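Local coordinates for protein D-galactonate dehydratase family member RspA (Pantoea ananatis, PDB 3T6C) that dehydrates D-gluconate to 2-dehydro-3-deoxy-D-gluconate with low activity in vitro, using one magnesium ion per subunit, at residues T292-G297 against K313-I318. Sequence-based numbering, arbitrary orientation.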
ATOM      1  N   THR A 292      -4.207 -22.953  -6.533  1.00  8.45           N
ATOM      2  CA  THR A 292      -5.365 -23.596  -7.171  1.00  7.35           C
ATOM      3  C   THR A 292      -6.178 -22.516  -7.902  1.00  8.72           C
ATOM      4  O   THR A 292      -6.474 -21.472  -7.331  1.00  9.78           O
ATOM      5  CB  THR A 292      -6.227 -24.241  -6.087  1.00  9.76           C
ATOM      6  OG1 THR A 292      -5.524 -25.407  -5.565  1.00 11.17           O
ATOM      7  CG2 THR A 292      -7.647 -24.605  -6.593  1.00 10.68           C
ATOM      8  N   PRO A 293      -6.521 -22.730  -9.180  1.00  7.63           N
ATOM      9  CA  PRO A 293      -7.291 -21.672  -9.843  1.00  7.11           C
ATOM     10  C   PRO A 293      -8.660 -21.441  -9.215  1.00  9.36           C
ATOM     11  O   PRO A 293      -9.276 -22.424  -8.737  1.00  8.31           O
ATOM     12  CB  PRO A 293      -7.426 -22.198 -11.293  1.00  9.33           C
ATOM     13  CG  PRO A 293      -6.280 -23.203 -11.459  1.00  8.09           C
ATOM     14  CD  PRO A 293      -6.178 -23.839 -10.096  1.00  8.29           C
ATOM     15  N   ILE A 294      -9.124 -20.190  -9.223  1.00  6.86           N
ATOM     16  CA  ILE A 294     -10.339 -19.810  -8.504  1.00  5.61           C
ATOM     17  C   ILE A 294     -11.371 -19.243  -9.478  1.00  7.39           C
ATOM     18  O   ILE A 294     -11.056 -18.398 -10.293  1.00  9.15           O
ATOM     19  CB  ILE A 294     -10.027 -18.731  -7.427  1.00  7.25           C
ATOM     20  CG1 ILE A 294      -9.073 -19.311  -6.352  1.00  8.48           C
ATOM     21  CG2 ILE A 294     -11.306 -18.223  -6.730  1.00  8.06           C
ATOM     22  CD1 ILE A 294      -9.608 -20.525  -5.598  1.00  9.91           C
ATOM     23  N   ALA A 295     -12.614 -19.715  -9.361  1.00  8.10           N
ATOM     24  CA  ALA A 295     -13.740 -19.145 -10.110  1.00  6.80           C
ATOM     25  C   ALA A 295     -14.704 -18.519  -9.111  1.00  7.78           C
ATOM     26  O   ALA A 295     -14.953 -19.079  -8.033  1.00  9.89           O
ATOM     27  CB  ALA A 295     -14.484 -20.236 -10.897  1.00  8.56           C
ATOM     28  N   MET A 296     -15.269 -17.353  -9.477  1.00  8.09           N
ATOM     29  CA  MET A 296     -16.260 -16.702  -8.626  1.00  8.00           C
ATOM     30  C   MET A 296     -17.272 -16.031  -9.477  1.00  7.35           C
ATOM     31  O   MET A 296     -16.937 -15.474 -10.536  1.00  8.33           O
ATOM     32  CB  MET A 296     -15.608 -15.552  -7.794  1.00  8.96           C
ATOM     33  CG  MET A 296     -14.747 -15.968  -6.587  1.00 10.02           C
ATOM     34  SD  MET A 296     -15.727 -16.460  -5.151  1.00 11.06           S
ATOM     35  CE  MET A 296     -16.662 -14.964  -4.821  1.00 13.14           C
ATOM     36  N   GLY A 297     -18.470 -15.919  -8.901  1.00  8.42           N
ATOM     37  CA  GLY A 297     -19.389 -14.882  -9.343  1.00  9.27           C
ATOM     38  C   GLY A 297     -20.754 -15.172  -9.901  1.00  8.98           C
ATOM     39  O   GLY A 297     -21.394 -14.229 -10.365  1.00  8.73           O
ATOM     40  N   LYS A 313      -6.457  -9.536  -9.678  1.00  9.79           N
ATOM     41  CA  LYS A 313      -6.042 -10.898 -10.061  1.00  8.26           C
ATOM     42  C   LYS A 313      -6.445 -11.912  -8.983  1.00  6.94           C
ATOM     43  O   LYS A 313      -5.702 -12.878  -8.702  1.00 10.02           O
ATOM     44  CB  LYS A 313      -4.524 -10.985 -10.351  1.00  8.75           C
ATOM     45  CG  LYS A 313      -3.985  -9.782 -11.176  1.00  9.35           C
ATOM     46  CD  LYS A 313      -4.689  -9.582 -12.508  1.00  8.82           C
ATOM     47  CE  LYS A 313      -3.972  -8.543 -13.384  1.00  8.16           C
ATOM     48  NZ  LYS A 313      -4.082  -7.151 -12.743  1.00 10.88           N
ATOM     49  N   LEU A 314      -7.610 -11.683  -8.380  1.00  7.82           N
ATOM     50  CA  LEU A 314      -8.044 -12.519  -7.243  1.00  8.90           C
ATOM     51  C   LEU A 314      -8.817 -13.737  -7.704  1.00  7.54           C
ATOM     52  O   LEU A 314      -9.071 -14.634  -6.911  1.00  9.08           O
ATOM     53  CB  LEU A 314      -8.884 -11.700  -6.204  1.00  7.36           C
ATOM     54  CG  LEU A 314      -8.046 -10.536  -5.651  1.00  9.60           C
ATOM     55  CD1 LEU A 314      -8.925  -9.800  -4.646  1.00 10.92           C
ATOM     56  CD2 LEU A 314      -6.714 -11.001  -5.011  1.00 11.72           C
ATOM     57  N   ILE A 315      -9.110 -13.804  -9.013  1.00  7.24           N
ATOM     58  CA  ILE A 315      -9.811 -14.942  -9.599  1.00  7.16           C
ATOM     59  C   ILE A 315      -9.210 -15.211 -10.961  1.00  9.30           C
ATOM     60  O   ILE A 315      -8.499 -14.366 -11.527  1.00  8.04           O
ATOM     61  CB  ILE A 315     -11.336 -14.727  -9.751  1.00  8.37           C
ATOM     62  CG1 ILE A 315     -11.620 -13.520 -10.667  1.00  7.77           C
ATOM     63  CG2 ILE A 315     -11.987 -14.437  -8.374  1.00  9.56           C
ATOM     64  CD1 ILE A 315     -13.150 -13.285 -10.897  1.00  8.07           C
ATOM     65  N   ASP A 316      -9.349 -16.433 -11.411  1.00  8.33           N
ATOM     66  CA  ASP A 316      -8.969 -16.807 -12.769  1.00  7.23           C
ATOM     67  C   ASP A 316     -10.100 -16.964 -13.752  1.00  8.97           C
ATOM     68  O   ASP A 316      -9.869 -16.978 -14.963  1.00  9.15           O
ATOM     69  CB  ASP A 316      -8.172 -18.099 -12.663  1.00  7.69           C
ATOM     70  CG  ASP A 316      -7.081 -17.963 -11.630  1.00  9.97           C
ATOM     71  OD1 ASP A 316      -7.186 -18.585 -10.547  1.00  9.66           O
ATOM     72  OD2 ASP A 316      -6.122 -17.168 -11.927  1.00  9.77           O
ATOM     73  N   TYR A 317     -11.329 -17.078 -13.215  1.00  7.61           N
ATOM     74  CA  TYR A 317     -12.536 -17.265 -14.037  1.00  8.31           C
ATOM     75  C   TYR A 317     -13.647 -16.473 -13.444  1.00 10.88           C
ATOM     76  O   TYR A 317     -13.927 -16.584 -12.247  1.00  9.90           O
ATOM     77  CB  TYR A 317     -12.992 -18.759 -14.059  1.00  8.25           C
ATOM     78  CG  TYR A 317     -11.955 -19.663 -14.715  1.00  9.25           C
ATOM     79  CD1 TYR A 317     -10.963 -20.273 -13.943  1.00  7.43           C
ATOM     80  CD2 TYR A 317     -11.950 -19.876 -16.090  1.00 10.16           C
ATOM     81  CE1 TYR A 317      -9.966 -21.079 -14.546  1.00  6.98           C
ATOM     82  CE2 TYR A 317     -10.956 -20.689 -16.704  1.00  8.02           C
ATOM     83  CZ  TYR A 317     -10.010 -21.281 -15.915  1.00  8.68           C
ATOM     84  OH  TYR A 317      -9.034 -22.066 -16.484  1.00 10.11           O
ATOM     85  N   ILE A 318     -14.320 -15.702 -14.286  1.00  7.56           N
ATOM     86  CA  ILE A 318     -15.504 -14.929 -13.874  1.00  7.14           C
ATOM     87  C   ILE A 318     -16.738 -15.749 -14.281  1.00  7.20           C
ATOM     88  O   ILE A 318     -16.863 -16.255 -15.398  1.00  9.80           O
ATOM     89  CB  ILE A 318     -15.447 -13.496 -14.487  1.00  8.29           C
ATOM     90  CG1 ILE A 318     -16.644 -12.672 -13.994  1.00  7.14           C
ATOM     91  CG2 ILE A 318     -15.537 -13.512 -15.995  1.00  7.96           C
ATOM     92  CD1 ILE A 318     -16.644 -12.448 -12.471  1.00  9.49           C
TER
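Ile294 and Met296 meet Ile315, Asp316 and Tyr317 where two neighbouring parallel strands, 294-296 and 317-318, run side by side in the barrel of the enolase-superfamily C-terminal domain; helix 303-311 links them in a beta-alpha-beta crossover. Backbone bonds set the register. Ile294 O accepts two of them, from Asp316 N at 2.8 Å in the carbonyl plane and from Tyr317 N at 3.2 Å, the second donor tilted 16° off that plane. Two residues further on, Met296 N donates to Tyr317 O with a nearly straight N-H...O angle of 160°, and the same oxygen takes a CA-H...O contact from Ala295.

A side chain supplies the remaining polar link. Asp316 has CG anti to its own carbonyl carbon (chi1 -50°), which carries the carboxylate back to the Pro293-Ile294 end, where OD1 receives Ile294 N at 2.8 Å through its anti lone pair. Asp316 thus joins Ile294 through both backbone N and carboxylate, and its OD1 also forms a salt bridge with Arg287 of helix 283-289.

Apolar contacts cover the two sheet faces. On one, Ala295 CB sits 3.8 Å from Tyr317 CB, while Pro293 CB approaches the edge of the Tyr317 ring, whose hydroxyl is hydrogen-bonded to Arg344. Ala295 also touches Glu272, a magnesium ligand, and the substrate-binding Arg319; its side chain lies about 8 Å from the bound magnesium, on the active-site side of the barrel interior. On the other, Met296 and Ile315 cross at about a right angle, Met296 packing on helix 283-289 and Ile315 on helix 303-311, with Met296 CG lying 3.6 Å from Ile315 CG2. Ile318 reaches across to strand 294-296 with its outermost methyl, CD1 resting 3.6 Å from Met296 O.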